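Local coordinates for protein ferritin (PDB 7DIE) that binds iron in a 24-subunit ferritin cage, and probably oxidises Fe(II) at atypical ferroxidase centres and stores the iron, at residues A[6-11]-A[65-70]; A[11-16]-A[122-127]; A[20-25]-A[99-104]; A[47-52]-A[93-98]. One frame throughout, in Å; residues are numbered along the deposited sequence. Where two conformers were deposited one is given.

How the contacts relate
The contacts tie together the four long helices of the ferritin bundle, 10-39, 43-70, 91-118 and 122-150. Contacts 1 and 2 lie at one end with centres about 7 Å apart, share R11 and touch through K8 with E123 and Y67 with T124. Contact 3 sits about 4 Å from the centre of the chain, and contact 4 lies on the far side, its centre about 12 and 31 Å from those of contacts 3 and 1. Along the chain contact 4 is nested within contact 3, and contact 3 within contact 2, whereas contact 1 alternates with the others. They pack the bundle along its length; the side chains of V22 and iron ligand H60 are about 9 Å apart.

Contact 1 (A[6-11]-A[65-70]); sequences FNKDER and VKYMMK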
loop_
_atom_site.group_PDB
_atom_site.type_symbol
_atom_site.label_atom_id
_atom_site.label_comp_id
_atom_site.label_asym_id
_atom_site.label_seq_id
_atom_site.Cartn_x
_atom_site.Cartn_y
_atom_site.Cartn_z
ATOM N N PHE A 6 42.916 27.476 -17.856
ATOM C CA PHE A 6 43.084 27.439 -16.404
ATOM C C PHE A 6 44.475 27.888 -15.990
ATOM O O PHE A 6 44.643 28.444 -14.897
ATOM C CB PHE A 6 42.788 26.036 -15.887
ATOM C CG PHE A 6 41.327 25.719 -15.909
ATOM C CD1 PHE A 6 40.518 26.101 -14.846
ATOM C CD2 PHE A 6 40.748 25.121 -17.028
ATOM C CE1 PHE A 6 39.147 25.839 -14.865
ATOM C CE2 PHE A 6 39.374 24.860 -17.053
ATOM C CZ PHE A 6 38.580 25.232 -15.961
ATOM N N ASN A 7 45.468 27.661 -16.849
ATOM C CA ASN A 7 46.811 28.210 -16.660
ATOM C C ASN A 7 47.359 27.906 -15.262
ATOM O O ASN A 7 47.842 28.787 -14.553
ATOM C CB ASN A 7 46.801 29.714 -16.918
ATOM C CG ASN A 7 48.190 30.289 -17.013
ATOM O OD1 ASN A 7 49.073 29.710 -17.652
ATOM N ND2 ASN A 7 48.401 31.426 -16.367
ATOM N N LYS A 8 47.249 26.645 -14.848
ATOM C CA LYS A 8 47.729 26.269 -13.522
ATOM C C LYS A 8 49.253 26.264 -13.520
ATOM O O LYS A 8 49.888 26.005 -14.538
ATOM C CB LYS A 8 47.204 24.885 -13.118
ATOM C CG LYS A 8 45.660 24.755 -13.118
ATOM C CD LYS A 8 44.971 25.791 -12.232
ATOM C CE LYS A 8 45.256 25.580 -10.733
ATOM N NZ LYS A 8 44.660 26.688 -9.935
ATOM N N ASP A 9 49.857 26.595 -12.377
ATOM C CA ASP A 9 51.315 26.579 -12.350
ATOM C C ASP A 9 51.806 25.153 -12.197
ATOM O O ASP A 9 51.342 24.403 -11.330
ATOM C CB ASP A 9 51.921 27.446 -11.249
ATOM C CG ASP A 9 53.414 27.731 -11.515
ATOM O OD1 ASP A 9 54.274 26.884 -11.163
ATOM O OD2 ASP A 9 53.724 28.769 -12.148
ATOM N N GLU A 10 52.767 24.795 -13.037
ATOM C CA GLU A 10 53.256 23.420 -13.096
ATOM C C GLU A 10 53.911 22.965 -11.793
ATOM O O GLU A 10 53.883 21.772 -11.495
ATOM C CB GLU A 10 54.232 23.228 -14.261
ATOM C CG GLU A 10 54.551 21.754 -14.523
ATOM C CD GLU A 10 55.245 21.498 -15.851
ATOM O OE1 GLU A 10 54.565 21.055 -16.808
ATOM O OE2 GLU A 10 56.475 21.733 -15.928
ATOM N N ARG A 11 54.432 23.884 -11.009
ATOM C CA ARG A 11 54.990 23.511 -9.738
ATOM C C ARG A 11 53.938 22.954 -8.786
ATOM O O ARG A 11 54.168 21.966 -8.159
ATOM C CB ARG A 11 55.614 24.689 -9.059
ATOM C CG ARG A 11 56.976 24.995 -9.571
ATOM C CD ARG A 11 57.918 23.937 -9.116
ATOM N NE ARG A 11 59.201 24.213 -9.682
ATOM C CZ ARG A 11 60.352 24.031 -9.057
ATOM N NH1 ARG A 11 61.464 24.343 -9.687
ATOM N NH2 ARG A 11 60.382 23.521 -7.828
ATOM N N VAL A 65 42.613 12.848 -9.146
ATOM C CA VAL A 65 42.605 12.820 -10.606
ATOM C C VAL A 65 41.437 13.636 -11.161
ATOM O O VAL A 65 41.569 14.273 -12.212
ATOM C CB VAL A 65 42.617 11.372 -11.146
ATOM C CG1 VAL A 65 41.321 10.663 -10.849
ATOM C CG2 VAL A 65 42.869 11.389 -12.651
ATOM N N LYS A 66 40.297 13.667 -10.463
ATOM C CA LYS A 66 39.166 14.475 -10.924
ATOM C C LYS A 66 39.488 15.954 -10.878
ATOM O O LYS A 66 39.087 16.716 -11.767
ATOM C CB LYS A 66 37.929 14.204 -10.057
ATOM C CG LYS A 66 37.228 12.858 -10.321
ATOM C CD LYS A 66 35.786 12.866 -9.759
ATOM C CE LYS A 66 35.251 11.452 -9.508
ATOM N NZ LYS A 66 34.380 11.325 -8.282
ATOM N N TYR A 67 40.182 16.384 -9.827
ATOM C CA TYR A 67 40.591 17.781 -9.733
ATOM C C TYR A 67 41.565 18.146 -10.849
ATOM O O TYR A 67 41.425 19.196 -11.484
ATOM C CB TYR A 67 41.230 18.067 -8.367
ATOM C CG TYR A 67 41.825 19.475 -8.306
ATOM C CD1 TYR A 67 41.013 20.599 -8.427
ATOM C CD2 TYR A 67 43.201 19.675 -8.154
ATOM C CE1 TYR A 67 41.551 21.900 -8.396
ATOM C CE2 TYR A 67 43.748 20.965 -8.130
ATOM C CZ TYR A 67 42.924 22.071 -8.256
ATOM O OH TYR A 67 43.462 23.349 -8.217
ATOM N N MET A 68 42.567 17.296 -11.100
ATOM C CA MET A 68 43.510 17.617 -12.162
ATOM C C MET A 68 42.791 17.777 -13.495
ATOM O O MET A 68 43.087 18.704 -14.253
ATOM C CB MET A 68 44.614 16.558 -12.227
ATOM C CG MET A 68 45.472 16.582 -10.953
ATOM S SD MET A 68 47.075 15.738 -11.056
ATOM C CE MET A 68 48.069 17.040 -11.825
ATOM N N MET A 69 41.805 16.915 -13.775
ATOM C CA MET A 69 41.048 17.043 -15.021
ATOM C C MET A 69 40.239 18.336 -15.059
ATOM O O MET A 69 40.118 18.958 -16.122
ATOM C CB MET A 69 40.126 15.830 -15.216
ATOM C CG MET A 69 40.890 14.515 -15.495
ATOM S SD MET A 69 39.750 13.141 -15.817
ATOM C CE MET A 69 38.928 13.009 -14.262
ATOM N N LYS A 70 39.665 18.749 -13.918
ATOM C CA LYS A 70 38.926 20.017 -13.869
ATOM C C LYS A 70 39.793 21.179 -14.335
ATOM O O LYS A 70 39.306 22.106 -14.995
ATOM C CB LYS A 70 38.429 20.306 -12.448
ATOM C CG LYS A 70 37.248 19.450 -11.969
ATOM C CD LYS A 70 35.977 19.791 -12.734
ATOM C CE LYS A 70 34.823 18.843 -12.390
ATOM N NZ LYS A 70 33.664 19.076 -13.309
#
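The ring of F6 offers one face to the last carbonyl of helix 43-70: K70 O stands 3.3 Å above the F6 ring plane, displaced toward the rim. K70 O comes to 3.4 Å from F6 CZ. The second flat group, the ring of Y67, is met across the contact at its hydroxyl, where Y67 OH lies 3.8 Å from K8 CE. F6 and K8 precede helix 10-39, so the N-terminal approach to that helix is laid against the end of the next.

With its CG beside the backbone N (chi1 -73°), F6 aims its ring at the helix end; being flat, the ring lets the K70 carbonyl rest over one face, while L139 of a second subunit packs on the same buried side chain. The lysine chain is bent at its second and third torsions (-56° and -67°) and crosses the tyrosine at about a right angle. No hydrogen bond joins this pair: K8 NZ instead makes salt bridges to E123 and D121, while Y67 OH bonds to T124. K70 sends its amine away from F6, to E140 and E137 of the second subunit, and R106 of that subunit hydrogen-bonds to the F6 carbonyl oxygen.

The contact itself is therefore van der Waals packing, with its charges paired elsewhere. K8 suits its place because its terminal CE packs against the tyrosine hydroxyl while its ammonium reaches acids on and beside helix 122-150, which would probably keep it protonated.

Contact 2 (A[11-16]-A[122-127]); sequences RIMDLV and FETFER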
loop_
_atom_site.group_PDB
_atom_site.type_symbol
_atom_site.label_atom_id
_atom_site.label_comp_id
_atom_site.label_asym_id
_atom_site.label_seq_id
_atom_site.Cartn_x
_atom_site.Cartn_y
_atom_site.Cartn_z
ATOM N N ARG A 11 54.432 23.884 -11.009
ATOM C CA ARG A 11 54.990 23.511 -9.738
ATOM C C ARG A 11 53.938 22.954 -8.786
ATOM O O ARG A 11 54.168 21.966 -8.159
ATOM C CB ARG A 11 55.614 24.689 -9.059
ATOM C CG ARG A 11 56.976 24.995 -9.571
ATOM C CD ARG A 11 57.918 23.937 -9.116
ATOM N NE ARG A 11 59.201 24.213 -9.682
ATOM C CZ ARG A 11 60.352 24.031 -9.057
ATOM N NH1 ARG A 11 61.464 24.343 -9.687
ATOM N NH2 ARG A 11 60.382 23.521 -7.828
ATOM N N ILE A 12 52.807 23.627 -8.689
ATOM C CA ILE A 12 51.749 23.212 -7.794
ATOM C C ILE A 12 51.107 21.944 -8.332
ATOM O O ILE A 12 50.819 21.013 -7.570
ATOM C CB ILE A 12 50.733 24.351 -7.591
ATOM C CG1 ILE A 12 51.464 25.625 -7.151
ATOM C CG2 ILE A 12 49.646 23.917 -6.589
ATOM C CD1 ILE A 12 52.241 25.466 -5.860
ATOM N N MET A 13 50.922 21.861 -9.655
ATOM C CA MET A 13 50.300 20.658 -10.212
ATOM C C MET A 13 51.203 19.441 -10.046
ATOM O O MET A 13 50.717 18.328 -9.816
ATOM C CB MET A 13 49.935 20.867 -11.681
ATOM C CG MET A 13 48.891 21.928 -11.904
ATOM S SD MET A 13 47.312 21.615 -11.075
ATOM C CE MET A 13 47.424 22.534 -9.634
ATOM N N ASP A 14 52.521 19.627 -10.153
ATOM C CA ASP A 14 53.429 18.524 -9.862
ATOM C C ASP A 14 53.293 18.059 -8.419
ATOM O O ASP A 14 53.430 16.866 -8.134
ATOM C CB ASP A 14 54.878 18.931 -10.133
ATOM C CG ASP A 14 55.224 18.934 -11.607
ATOM O OD1 ASP A 14 54.396 18.514 -12.448
ATOM O OD2 ASP A 14 56.349 19.366 -11.919
ATOM N N LEU A 15 53.074 18.991 -7.481
ATOM C CA LEU A 15 52.856 18.594 -6.090
ATOM C C LEU A 15 51.551 17.821 -5.927
ATOM O O LEU A 15 51.470 16.900 -5.107
ATOM C CB LEU A 15 52.830 19.823 -5.175
ATOM C CG LEU A 15 54.196 20.447 -4.877
ATOM C CD1 LEU A 15 54.012 21.682 -4.014
ATOM C CD2 LEU A 15 55.085 19.439 -4.174
ATOM N N VAL A 16 50.503 18.211 -6.655
ATOM C CA VAL A 16 49.253 17.447 -6.597
ATOM C C VAL A 16 49.485 16.041 -7.131
ATOM O O VAL A 16 49.052 15.046 -6.542
ATOM C CB VAL A 16 48.138 18.167 -7.374
ATOM C CG1 VAL A 16 46.890 17.280 -7.446
ATOM C CG2 VAL A 16 47.794 19.514 -6.723
ATOM N N PHE A 122 44.500 29.201 -4.863
ATOM C CA PHE A 122 43.386 28.971 -3.952
ATOM C C PHE A 122 42.489 27.843 -4.417
ATOM O O PHE A 122 41.801 27.241 -3.585
ATOM C CB PHE A 122 42.581 30.245 -3.791
ATOM C CG PHE A 122 43.352 31.332 -3.117
ATOM C CD1 PHE A 122 43.448 31.373 -1.739
ATOM C CD2 PHE A 122 44.041 32.279 -3.871
ATOM C CE1 PHE A 122 44.199 32.377 -1.121
ATOM C CE2 PHE A 122 44.786 33.279 -3.249
ATOM C CZ PHE A 122 44.862 33.319 -1.884
ATOM N N GLU A 123 42.484 27.547 -5.721
ATOM C CA GLU A 123 41.764 26.366 -6.186
ATOM C C GLU A 123 42.360 25.099 -5.582
ATOM O O GLU A 123 41.633 24.237 -5.080
ATOM C CB GLU A 123 41.777 26.314 -7.713
ATOM C CG GLU A 123 40.981 27.482 -8.314
ATOM C CD GLU A 123 41.153 27.645 -9.819
ATOM O OE1 GLU A 123 42.044 27.017 -10.406
ATOM O OE2 GLU A 123 40.369 28.405 -10.415
ATOM N N THR A 124 43.686 24.963 -5.625
ATOM C CA THR A 124 44.305 23.768 -5.054
ATOM C C THR A 124 44.173 23.752 -3.534
ATOM O O THR A 124 43.883 22.702 -2.937
ATOM C CB THR A 124 45.772 23.685 -5.500
ATOM O OG1 THR A 124 45.816 23.548 -6.924
ATOM C CG2 THR A 124 46.466 22.464 -4.884
ATOM N N PHE A 125 44.351 24.910 -2.887
ATOM C CA PHE A 125 44.159 24.973 -1.440
ATOM C C PHE A 125 42.760 24.493 -1.054
ATOM O O PHE A 125 42.601 23.717 -0.103
ATOM C CB PHE A 125 44.401 26.403 -0.936
ATOM C CG PHE A 125 44.222 26.563 0.564
ATOM C CD1 PHE A 125 45.193 26.107 1.447
ATOM C CD2 PHE A 125 43.088 27.171 1.081
ATOM C CE1 PHE A 125 45.035 26.256 2.811
ATOM C CE2 PHE A 125 42.911 27.319 2.451
ATOM C CZ PHE A 125 43.885 26.862 3.321
ATOM N N GLU A 126 41.741 24.921 -1.804
ATOM C CA GLU A 126 40.363 24.522 -1.508
ATOM C C GLU A 126 40.187 23.007 -1.673
ATOM O O GLU A 126 39.600 22.333 -0.818
ATOM C CB GLU A 126 39.409 25.310 -2.420
ATOM C CG GLU A 126 37.908 25.230 -2.058
ATOM C CD GLU A 126 37.277 23.845 -2.333
ATOM O OE1 GLU A 126 37.683 23.173 -3.316
ATOM O OE2 GLU A 126 36.361 23.439 -1.561
ATOM N N ARG A 127 40.708 22.447 -2.765
ATOM C CA ARG A 127 40.592 21.005 -2.981
ATOM C C ARG A 127 41.320 20.218 -1.896
ATOM O O ARG A 127 40.892 19.118 -1.522
ATOM C CB ARG A 127 41.121 20.632 -4.381
ATOM C CG ARG A 127 41.344 19.110 -4.620
ATOM C CD ARG A 127 40.005 18.314 -4.744
ATOM N NE ARG A 127 39.263 18.261 -3.476
ATOM C CZ ARG A 127 38.033 17.763 -3.339
ATOM N NH1 ARG A 127 37.411 17.233 -4.385
ATOM N NH2 ARG A 127 37.429 17.787 -2.151
#
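T124 OG1 is the buried polar atom at this junction: the methyl of M13 presses on it, and it is also hydrogen-bonded to D121 OD2 and, probably, to Y67 OH, the latter a bond between two hydroxyls. From helix 10-39, M13 CE comes to 3.3 Å from T124 OG1, a close methyl-to-oxygen approach without a hydrogen bond. The methionine reaches it through bends at its second and third torsions (-59° and 97°), a sinuous course open to an unbranched, flexible chain.

The other branch of the threonine meets hydrocarbon. T124 CG2 and V16 CG2 point at each other tip to tip, 3.7 Å apart. I12 CG2 faces both branches, 3.9 Å from T124 OG1 and as far from T124 CG2, the isoleucine and threonine crossing obliquely. Segments 11-16 and 122-127 run nearly parallel, their axes 11.2 Å apart at closest and 18° apart in direction, the relation of diagonal partners in a four-helix bundle. Across that wide gap one threonine of helix 122-150 meets three apolar side chains of helix 10-39.

Threonine suits the place because its branches have different tasks. The methyl joins the apolar core with I12 and V16, and the hydroxyl, hydrogen-bonded to an aspartate and probably to a tyrosine, is a buried polar group whose needs are met.

Contact 3 (A[20-25]-A[99-104]); sequences YNVELC and LKMESK
Segments 20-25 and 99-104 run antiparallel, their axes 9.8 Å apart at 162°, as neighbouring helices of the ferritin bundle do. M101 carries the contact. Its CG is anti to the backbone N (chi1 176°), and a bend at the next torsion (76°) sends the thioether over to helix 10-39. There M101 SD lies 3.9 Å from C25 SG, a sulfur-to-sulfur packing contact. The terminal methyl goes on to the backbone of the preceding turn, with M101 CE 3.8 Å from V22 O. V22 flanks this methyl, V22 CG1 being 4.3 Å from M101 CE, and the same V22 CG1 stands 4.3 Å from K104 O. A pliable, polarisable methionine suits a seam between a small cysteine and a short branched valine, while the solvent-exposed K104 directs its amine away.

On the inner side two acids approach one another: E23 OE1 and E102 OE2 are 5.1 Å apart. Between these like charges, K56 of helix 43-70 makes a salt bridge to each.

Helix 43-70 also supplies H60, an iron ligand, whose ND1 is hydrogen-bonded to E23 OE2; E23 is thus placed to help orient this ligand, probably from the second shell. E102 packs against I142 and the iron ligand D138, both of helix 122-150, so the seam of helices 10-39 and 91-118 borders the iron-binding interior formed with helices 43-70 and 122-150.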
loop_
_atom_site.group_PDB
_atom_site.type_symbol
_atom_site.label_atom_id
_atom_site.label_comp_id
_atom_site.label_asym_id
_atom_site.label_seq_id
_atom_site.Cartn_x
_atom_site.Cartn_y
_atom_site.Cartn_z
ATOM N N TYR A 20 49.191 12.395 -5.245
ATOM C CA TYR A 20 48.531 11.192 -5.763
ATOM C C TYR A 20 49.438 9.975 -5.614
ATOM O O TYR A 20 49.005 8.905 -5.159
ATOM C CB TYR A 20 48.130 11.394 -7.230
ATOM C CG TYR A 20 47.367 10.213 -7.842
ATOM C CD1 TYR A 20 48.029 9.063 -8.234
ATOM C CD2 TYR A 20 45.996 10.282 -8.054
ATOM C CE1 TYR A 20 47.348 7.986 -8.790
ATOM C CE2 TYR A 20 45.297 9.214 -8.632
ATOM C CZ TYR A 20 45.985 8.067 -8.999
ATOM O OH TYR A 20 45.324 6.982 -9.562
ATOM N N ASN A 21 50.713 10.118 -6.000
ATOM C CA ASN A 21 51.639 8.995 -5.869
ATOM C C ASN A 21 51.814 8.581 -4.413
ATOM O O ASN A 21 52.039 7.404 -4.131
ATOM C CB ASN A 21 53.002 9.349 -6.486
ATOM C CG ASN A 21 52.994 9.280 -8.000
ATOM O OD1 ASN A 21 53.296 8.239 -8.583
ATOM N ND2 ASN A 21 52.624 10.383 -8.649
ATOM N N VAL A 22 51.744 9.532 -3.479
ATOM C CA VAL A 22 51.898 9.184 -2.068
ATOM C C VAL A 22 50.671 8.433 -1.560
ATOM O O VAL A 22 50.792 7.460 -0.794
ATOM C CB VAL A 22 52.184 10.446 -1.236
ATOM C CG1 VAL A 22 52.137 10.123 0.261
ATOM C CG2 VAL A 22 53.555 11.035 -1.622
ATOM N N GLU A 23 49.467 8.856 -1.973
ATOM C CA GLU A 23 48.269 8.090 -1.594
ATOM C C GLU A 23 48.281 6.695 -2.215
ATOM O O GLU A 23 47.848 5.718 -1.587
ATOM C CB GLU A 23 47.000 8.834 -2.018
ATOM C CG GLU A 23 46.860 10.251 -1.431
ATOM C CD GLU A 23 46.170 10.261 -0.071
ATOM O OE1 GLU A 23 46.107 9.194 0.591
ATOM O OE2 GLU A 23 45.685 11.341 0.330
ATOM N N LEU A 24 48.749 6.586 -3.461
ATOM C CA LEU A 24 48.862 5.281 -4.105
ATOM C C LEU A 24 49.952 4.444 -3.453
ATOM O O LEU A 24 49.831 3.220 -3.351
ATOM C CB LEU A 24 49.146 5.462 -5.605
ATOM C CG LEU A 24 49.411 4.199 -6.434
ATOM C CD1 LEU A 24 48.252 3.202 -6.293
ATOM C CD2 LEU A 24 49.653 4.580 -7.919
ATOM N N CYS A 25 51.035 5.083 -3.009
ATOM C CA CYS A 25 52.056 4.323 -2.302
ATOM C C CYS A 25 51.458 3.697 -1.049
ATOM O O CYS A 25 51.691 2.515 -0.754
ATOM C CB CYS A 25 53.244 5.237 -1.965
ATOM S SG CYS A 25 54.606 4.386 -1.140
ATOM N N LEU A 99 51.721 2.731 10.251
ATOM C CA LEU A 99 51.726 4.025 10.931
ATOM C C LEU A 99 52.717 4.990 10.284
ATOM O O LEU A 99 52.417 6.179 10.112
ATOM C CB LEU A 99 52.057 3.826 12.412
ATOM C CG LEU A 99 51.914 5.038 13.326
ATOM C CD1 LEU A 99 50.469 5.512 13.342
ATOM C CD2 LEU A 99 52.380 4.688 14.742
ATOM N N LYS A 100 53.914 4.502 9.932
ATOM C CA LYS A 100 54.883 5.366 9.259
ATOM C C LYS A 100 54.346 5.854 7.921
ATOM O O LYS A 100 54.517 7.024 7.557
ATOM C CB LYS A 100 56.207 4.624 9.040
ATOM C CG LYS A 100 57.008 4.376 10.294
ATOM C CD LYS A 100 58.236 3.514 9.995
ATOM C CE LYS A 100 58.646 2.724 11.235
ATOM N NZ LYS A 100 59.470 1.530 10.900
ATOM N N MET A 101 53.686 4.967 7.178
ATOM C CA MET A 101 53.175 5.334 5.860
ATOM C C MET A 101 52.079 6.380 5.964
ATOM O O MET A 101 52.112 7.398 5.268
ATOM C CB MET A 101 52.646 4.093 5.152
ATOM C CG MET A 101 52.012 4.383 3.805
ATOM S SD MET A 101 53.298 4.681 2.571
ATOM C CE MET A 101 52.968 6.364 2.064
ATOM N N GLU A 102 51.073 6.138 6.815
ATOM C CA GLU A 102 49.977 7.099 6.893
ATOM C C GLU A 102 50.467 8.430 7.433
ATOM O O GLU A 102 49.982 9.494 7.026
ATOM C CB GLU A 102 48.841 6.547 7.758
ATOM C CG GLU A 102 47.530 7.275 7.540
ATOM C CD GLU A 102 47.079 7.240 6.082
ATOM O OE1 GLU A 102 47.094 6.155 5.471
ATOM O OE2 GLU A 102 46.687 8.292 5.557
ATOM N N SER A 103 51.434 8.397 8.342
ATOM C CA SER A 103 51.987 9.651 8.819
ATOM C C SER A 103 52.639 10.423 7.676
ATOM O O SER A 103 52.523 11.658 7.614
ATOM C CB SER A 103 52.966 9.383 9.967
ATOM O OG SER A 103 53.551 10.603 10.387
ATOM N N LYS A 104 53.274 9.721 6.729
ATOM C CA LYS A 104 53.832 10.414 5.572
ATOM C C LYS A 104 52.750 10.942 4.637
ATOM O O LYS A 104 52.941 11.999 4.022
ATOM C CB LYS A 104 54.783 9.511 4.787
ATOM C CG LYS A 104 56.056 9.150 5.544
ATOM C CD LYS A 104 56.901 8.147 4.753
ATOM C CE LYS A 104 58.176 7.748 5.507
ATOM N NZ LYS A 104 59.051 8.912 5.862
#

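Contact 4 (A[47-52]-A[93-98]); sequences AFFVKM and EVLDAA
F49 is the bump and V94, L95 and A98 line the hollow in this diagonal contact of the ferritin four-helix bundle. Segments 47-52 and 93-98 run in nearly the same direction, 14° apart, but their axes come no closer than 13.1 Å, so short side chains could not bridge them. Phenylalanine suits the span: its CG lies beside the backbone N (chi1 -83°), and the ring extends across the core with its far end leading.

The small side chain of A98 allows the ring close to helix 91-118, and A98 CB sits at the ring edge, near the ring plane, 3.5 Å from F49 CE1. L95 meets the same edge farther along, L95 CD2 being 4.2 Å from F49 CZ. V94 comes in obliquely, its branch anti to the backbone N (chi1 165°) reaching the other flank of the ring end. One turn of helix thus forms a shallow cup of a methyl and two branched side chains round the phenyl tip.

Within its own helix, F49 has F48 CD2 over the centre of one face, 4.2 Å above the F49 ring plane. Helix 10-39 closes in through S37, which touches both F49 and V94, while V145 of helix 122-150 packs on F48 and L95. All four helices meet round this buried, largely apolar contact, and on its oblique flank V94 CG1 packs 3.6 Å from F49 CE2.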
loop_
_atom_site.group_PDB
_atom_site.type_symbol
_atom_site.label_atom_id
_atom_site.label_comp_id
_atom_site.label_asym_id
_atom_site.label_seq_id
_atom_site.Cartn_x
_atom_site.Cartn_y
_atom_site.Cartn_z
ATOM N N ALA A 47 41.634 -7.686 6.470
ATOM C CA ALA A 47 40.469 -7.016 5.887
ATOM C C ALA A 47 40.504 -5.518 6.146
ATOM O O ALA A 47 40.082 -4.717 5.300
ATOM C CB ALA A 47 39.183 -7.623 6.456
ATOM N N PHE A 48 40.982 -5.124 7.326
ATOM C CA PHE A 48 41.194 -3.711 7.623
ATOM C C PHE A 48 42.118 -3.060 6.600
ATOM O O PHE A 48 41.858 -1.946 6.127
ATOM C CB PHE A 48 41.767 -3.584 9.036
ATOM C CG PHE A 48 42.238 -2.205 9.387
ATOM C CD1 PHE A 48 41.333 -1.226 9.778
ATOM C CD2 PHE A 48 43.590 -1.898 9.362
ATOM C CE1 PHE A 48 41.769 0.062 10.106
ATOM C CE2 PHE A 48 44.035 -0.610 9.686
ATOM C CZ PHE A 48 43.121 0.368 10.054
ATOM N N PHE A 49 43.226 -3.721 6.276
ATOM C CA PHE A 49 44.140 -3.128 5.306
ATOM C C PHE A 49 43.515 -3.085 3.922
ATOM O O PHE A 49 43.747 -2.137 3.166
ATOM C CB PHE A 49 45.466 -3.881 5.297
ATOM C CG PHE A 49 46.392 -3.434 6.381
ATOM C CD1 PHE A 49 46.826 -2.110 6.434
ATOM C CD2 PHE A 49 46.796 -4.311 7.376
ATOM C CE1 PHE A 49 47.668 -1.684 7.456
ATOM C CE2 PHE A 49 47.645 -3.895 8.401
ATOM C CZ PHE A 49 48.078 -2.577 8.441
ATOM N N VAL A 50 42.705 -4.086 3.571
ATOM C CA VAL A 50 42.017 -4.013 2.282
ATOM C C VAL A 50 41.085 -2.809 2.259
ATOM O O VAL A 50 40.990 -2.092 1.253
ATOM C CB VAL A 50 41.256 -5.321 1.992
ATOM C CG1 VAL A 50 40.374 -5.133 0.764
ATOM C CG2 VAL A 50 42.239 -6.463 1.751
ATOM N N LYS A 51 40.380 -2.574 3.366
ATOM C CA LYS A 51 39.487 -1.422 3.441
ATOM C C LYS A 51 40.265 -0.120 3.311
ATOM O O LYS A 51 39.849 0.787 2.580
ATOM C CB LYS A 51 38.710 -1.451 4.751
ATOM C CG LYS A 51 37.785 -0.238 4.957
ATOM C CD LYS A 51 37.242 -0.192 6.382
ATOM C CE LYS A 51 36.621 1.172 6.703
ATOM N NZ LYS A 51 35.923 1.196 8.038
ATOM N N MET A 52 41.410 -0.019 3.992
ATOM C CA MET A 52 42.195 1.213 3.928
ATOM C C MET A 52 42.706 1.461 2.513
ATOM O O MET A 52 42.634 2.584 2.003
ATOM C CB MET A 52 43.371 1.154 4.914
ATOM C CG MET A 52 42.994 1.100 6.389
ATOM S SD MET A 52 42.012 2.495 6.947
ATOM C CE MET A 52 43.170 3.850 6.793
ATOM N N GLU A 93 55.208 -5.362 13.729
ATOM C CA GLU A 93 56.029 -4.739 12.695
ATOM C C GLU A 93 55.188 -4.283 11.511
ATOM O O GLU A 93 55.491 -3.251 10.898
ATOM C CB GLU A 93 57.113 -5.714 12.230
ATOM C CG GLU A 93 58.215 -5.891 13.268
ATOM C CD GLU A 93 59.142 -7.033 12.934
ATOM O OE1 GLU A 93 58.888 -7.730 11.932
ATOM O OE2 GLU A 93 60.114 -7.236 13.683
ATOM N N VAL A 94 54.134 -5.040 11.182
ATOM C CA VAL A 94 53.204 -4.625 10.130
ATOM C C VAL A 94 52.561 -3.288 10.480
ATOM O O VAL A 94 52.478 -2.378 9.644
ATOM C CB VAL A 94 52.138 -5.711 9.909
ATOM C CG1 VAL A 94 50.966 -5.150 9.096
ATOM C CG2 VAL A 94 52.763 -6.904 9.207
ATOM N N LEU A 95 52.070 -3.155 11.714
ATOM C CA LEU A 95 51.408 -1.904 12.059
ATOM C C LEU A 95 52.405 -0.755 12.149
ATOM O O LEU A 95 52.056 0.377 11.794
ATOM C CB LEU A 95 50.617 -2.042 13.356
ATOM C CG LEU A 95 49.113 -2.338 13.169
ATOM C CD1 LEU A 95 48.375 -1.180 12.479
ATOM C CD2 LEU A 95 48.894 -3.634 12.403
ATOM N N ASP A 96 53.644 -1.021 12.593
ATOM C CA ASP A 96 54.690 0.011 12.560
ATOM C C ASP A 96 54.823 0.608 11.166
ATOM O O ASP A 96 54.937 1.831 10.992
ATOM C CB ASP A 96 56.053 -0.569 12.973
ATOM C CG ASP A 96 56.171 -0.834 14.465
ATOM O OD1 ASP A 96 55.407 -0.250 15.264
ATOM O OD2 ASP A 96 57.048 -1.646 14.839
ATOM N N ALA A 97 54.854 -0.253 10.159
ATOM C CA ALA A 97 55.046 0.223 8.796
ATOM C C ALA A 97 53.833 1.007 8.323
ATOM O O ALA A 97 53.976 2.027 7.640
ATOM C CB ALA A 97 55.328 -0.959 7.873
ATOM N N ALA A 98 52.628 0.545 8.683
ATOM C CA ALA A 98 51.411 1.267 8.315
ATOM C C ALA A 98 51.362 2.645 8.964
ATOM O O ALA A 98 50.973 3.630 8.323
ATOM C CB ALA A 98 50.180 0.449 8.713
#